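Local coordinates for protein phosphosugar isomerase (Escherichia coli O6:H1, PDB 5UQI) that probably interconverts arabinose-5-phosphate and ribulose-5-phosphate as a sugar isomerase of the GutQ/KpsF subfamily, and binds arabinose-5-phosphate, at residues Val93-Ser98 and Ile121-Ser126. Numbering follows the deposited sequence.
Sequences VVILIS and ISFTRS. With A5P (arabinose-5-phosphate), chain B.
Ile-95 CG2 sits over the centre of one face of the Phe-123 ring, 3.8 Å above the plane and 8° off the normal, a CH-pi contact; Ile-97 approaches the same ring obliquely, its CG1 4.0 Å from Phe-123 CD2. These residues belong to two adjacent parallel strands in the central sheet of the SIS domain, an alpha/beta fold. CG2 of Ile-95 is anti to the backbone N, with CG1 beside CB of Ile-121, which points the same way. Ile-121 CD1 also reaches Val-93 CG1, at 3.6 Å. Helix 32-41 covers this face through Leu-35, Val-38 and Leu-39; on the other face, Leu-96 and Ser-122 meet Leu-131 of helix 130-134. Between the backbones, Ile-121 N donates to Val-94 O (2.7 Å), Leu-96 N to Ile-121 O, Phe-123 N to Leu-96 O and Ser-98 N to Phe-123 O, all nearly straight. Past the second strand, Thr-124 OG1 accepts from Ser-126 N in an ST turn. At the C-terminal strand ends, where such folds usually bind ligand, Ser-98 OG, also hydrogen-bonded to Gly-101 N and Thr-103 OG1, lies anti to its backbone N (chi1 170°) and donates to phosphate O3P of arabinose-5-phosphate at 3.0 Å.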
ATOM      1  N   VAL A  93       2.792 -13.725   0.703  1.00 13.01           N
ATOM      2  CA  VAL A  93       3.732 -12.616   0.493  1.00 13.88           C
ATOM      3  C   VAL A  93       3.176 -11.464   1.276  1.00 15.36           C
ATOM      4  O   VAL A  93       1.960 -11.257   1.188  1.00 16.49           O
ATOM      5  CB  VAL A  93       3.871 -12.264  -1.005  1.00 14.94           C
ATOM      6  CG1 VAL A  93       4.619 -10.943  -1.247  1.00 16.78           C
ATOM      7  CG2 VAL A  93       4.481 -13.493  -1.715  1.00 18.73           C
ATOM      8  N   VAL A  94       4.023 -10.700   1.959  1.00 13.26           N
ATOM      9  CA  VAL A  94       3.577  -9.637   2.899  1.00 13.35           C
ATOM     10  C   VAL A  94       3.956  -8.294   2.317  1.00 14.26           C
ATOM     11  O   VAL A  94       5.139  -8.068   1.934  1.00 15.95           O
ATOM     12  CB  VAL A  94       4.184  -9.859   4.317  1.00 13.88           C
ATOM     13  CG1 VAL A  94       3.732  -8.763   5.260  1.00 14.00           C
ATOM     14  CG2 VAL A  94       3.811 -11.210   4.879  1.00 14.05           C
ATOM     15  N   ILE A  95       2.982  -7.359   2.250  1.00 12.72           N
ATOM     16  CA  ILE A  95       3.285  -5.995   1.882  1.00 12.81           C
ATOM     17  C   ILE A  95       3.059  -5.159   3.120  1.00 13.74           C
ATOM     18  O   ILE A  95       1.933  -5.104   3.639  1.00 14.45           O
ATOM     19  CB  ILE A  95       2.375  -5.467   0.738  1.00 13.53           C
ATOM     20  CG1 ILE A  95       2.607  -6.299  -0.552  1.00 14.01           C
ATOM     21  CG2 ILE A  95       2.587  -4.005   0.507  1.00 14.57           C
ATOM     22  CD1 ILE A  95       1.701  -5.921  -1.744  1.00 15.04           C
ATOM     23  N   LEU A  96       4.089  -4.500   3.612  1.00 11.82           N
ATOM     24  CA  LEU A  96       3.935  -3.648   4.784  1.00 12.71           C
ATOM     25  C   LEU A  96       3.940  -2.190   4.338  1.00 13.50           C
ATOM     26  O   LEU A  96       4.846  -1.730   3.626  1.00 14.23           O
ATOM     27  CB  LEU A  96       5.106  -3.839   5.760  1.00 12.82           C
ATOM     28  CG  LEU A  96       5.177  -5.284   6.272  1.00 14.67           C
ATOM     29  CD1 LEU A  96       6.316  -6.091   5.587  1.00 18.13           C
ATOM     30  CD2 LEU A  96       5.302  -5.343   7.793  1.00 15.83           C
ATOM     31  N   ILE A  97       2.914  -1.419   4.721  1.00 13.22           N
ATOM     32  CA  ILE A  97       2.745  -0.036   4.277  1.00 12.95           C
ATOM     33  C   ILE A  97       2.984   0.897   5.418  1.00 15.47           C
ATOM     34  O   ILE A  97       2.351   0.783   6.476  1.00 16.36           O
ATOM     35  CB  ILE A  97       1.302   0.198   3.685  1.00 14.64           C
ATOM     36  CG1 ILE A  97       1.069  -0.725   2.498  1.00 16.23           C
ATOM     37  CG2 ILE A  97       1.199   1.693   3.293  1.00 15.05           C
ATOM     38  CD1 ILE A  97      -0.315  -0.462   1.837  1.00 18.31           C
ATOM     39  N   SER A  98       3.959   1.778   5.248  1.00 14.01           N
ATOM     40  CA  SER A  98       4.235   2.806   6.248  1.00 15.17           C
ATOM     41  C   SER A  98       4.865   4.003   5.535  1.00 17.80           C
ATOM     42  O   SER A  98       5.925   3.864   4.915  1.00 17.23           O
ATOM     43  CB  SER A  98       5.246   2.275   7.286  1.00 15.72           C
ATOM     44  OG  SER A  98       5.736   3.312   8.150  1.00 17.60           O
ATOM     45  N   ILE A 121       7.629  -7.118   1.295  1.00 13.19           N
ATOM     46  CA  ILE A 121       7.667  -5.962   0.428  1.00 14.44           C
ATOM     47  C   ILE A 121       7.282  -4.765   1.282  1.00 14.91           C
ATOM     48  O   ILE A 121       6.362  -4.881   2.087  1.00 15.53           O
ATOM     49  CB  ILE A 121       6.586  -6.142  -0.690  1.00 15.09           C
ATOM     50  CG1 ILE A 121       7.015  -7.337  -1.575  1.00 15.90           C
ATOM     51  CG2 ILE A 121       6.432  -4.871  -1.528  1.00 15.89           C
ATOM     52  CD1 ILE A 121       5.869  -7.754  -2.489  1.00 15.78           C
ATOM     53  N   SER A 122       7.953  -3.641   1.131  1.00 13.39           N
ATOM     54  CA  SER A 122       7.553  -2.431   1.825  1.00 14.28           C
ATOM     55  C   SER A 122       7.102  -1.359   0.845  1.00 13.62           C
ATOM     56  O   SER A 122       7.644  -1.236  -0.246  1.00 13.61           O
ATOM     57  CB  SER A 122       8.642  -1.840   2.743  1.00 14.73           C
ATOM     58  OG  SER A 122       9.818  -1.495   1.907  1.00 17.94           O
ATOM     59  N   PHE A 123       6.063  -0.589   1.225  1.00 13.24           N
ATOM     60  CA  PHE A 123       5.740   0.632   0.522  1.00 14.09           C
ATOM     61  C   PHE A 123       6.002   1.768   1.479  1.00 14.35           C
ATOM     62  O   PHE A 123       5.268   1.924   2.503  1.00 15.22           O
ATOM     63  CB  PHE A 123       4.203   0.653   0.214  1.00 15.82           C
ATOM     64  CG  PHE A 123       3.704  -0.264  -0.911  1.00 16.03           C
ATOM     65  CD1 PHE A 123       4.473  -1.247  -1.531  1.00 16.55           C
ATOM     66  CD2 PHE A 123       2.326  -0.190  -1.283  1.00 19.29           C
ATOM     67  CE1 PHE A 123       3.963  -2.035  -2.549  1.00 17.52           C
ATOM     68  CE2 PHE A 123       1.807  -1.024  -2.274  1.00 18.50           C
ATOM     69  CZ  PHE A 123       2.614  -1.922  -2.932  1.00 20.84           C
ATOM     70  N   THR A 124       7.022   2.618   1.223  1.00 14.76           N
ATOM     71  CA  THR A 124       7.412   3.724   2.112  1.00 15.28           C
ATOM     72  C   THR A 124       7.886   4.877   1.250  1.00 16.11           C
ATOM     73  O   THR A 124       8.105   4.662   0.051  1.00 17.45           O
ATOM     74  CB  THR A 124       8.543   3.356   3.123  1.00 17.81           C
ATOM     75  OG1 THR A 124       9.832   3.366   2.456  1.00 16.34           O
ATOM     76  CG2 THR A 124       8.324   1.943   3.772  1.00 16.37           C
ATOM     77  N   ARG A 125       8.131   6.002   1.889  1.00 17.41           N
ATOM     78  CA  ARG A 125       8.589   7.157   1.151  1.00 19.38           C
ATOM     79  C   ARG A 125      10.088   7.097   0.888  1.00 21.30           C
ATOM     80  O   ARG A 125      10.596   8.020   0.221  1.00 23.79           O
ATOM     81  CB  ARG A 125       8.193   8.421   1.903  1.00 21.48           C
ATOM     82  CG  ARG A 125       9.054   8.799   3.056  1.00 23.35           C
ATOM     83  CD  ARG A 125       8.476  10.031   3.770  1.00 29.78           C
ATOM     84  NE  ARG A 125       9.178  10.158   5.019  1.00 29.35           N
ATOM     85  CZ  ARG A 125       8.676  10.658   6.151  1.00 39.79           C
ATOM     86  NH1 ARG A 125       7.408  11.063   6.203  1.00 44.86           N
ATOM     87  NH2 ARG A 125       9.443  10.717   7.248  1.00 41.46           N
ATOM     88  N   SER A 126      10.781   6.105   1.425  1.00 19.12           N
ATOM     89  CA  SER A 126      12.282   6.060   1.319  1.00 20.11           C
ATOM     90  C   SER A 126      12.885   4.694   1.430  1.00 21.33           C
ATOM     91  O   SER A 126      12.669   3.985   2.446  1.00 18.61           O
ATOM     92  CB  SER A 126      12.883   6.897   2.443  1.00 22.78           C
ATOM     93  OG  SER A 126      14.344   6.861   2.402  1.00 23.74           O
TER
HETATM   94  C1  A5P B 201      -1.225   9.233  11.485  1.00 33.95           C
HETATM   95  O1  A5P B 201      -1.310  10.076  10.694  1.00 50.38           O
HETATM   96  C2  A5P B 201      -1.586   7.888  11.048  1.00 40.17           C
HETATM   97  O2  A5P B 201      -2.886   7.763  10.565  1.00 39.16           O
HETATM   98  C3  A5P B 201      -0.508   7.568  10.105  1.00 36.35           C
HETATM   99  O3  A5P B 201      -0.953   6.945   8.895  1.00 37.71           O
HETATM  100  C4  A5P B 201       0.165   6.656  11.098  1.00 32.00           C
HETATM  101  O4  A5P B 201       0.840   7.423  12.081  1.00 31.97           O
HETATM  102  C5  A5P B 201       1.120   5.699  10.453  1.00 33.87           C
HETATM  103  O5  A5P B 201       2.152   6.422   9.892  1.00 27.00           O
HETATM  104  P   A5P B 201       2.985   5.638   8.778  1.00 27.07           P
HETATM  105  O1P A5P B 201       2.201   5.627   7.454  1.00 20.62           O
HETATM  106  O2P A5P B 201       4.317   6.551   8.678  1.00 24.90           O
HETATM  107  O3P A5P B 201       3.148   4.275   9.229  1.00 26.98           O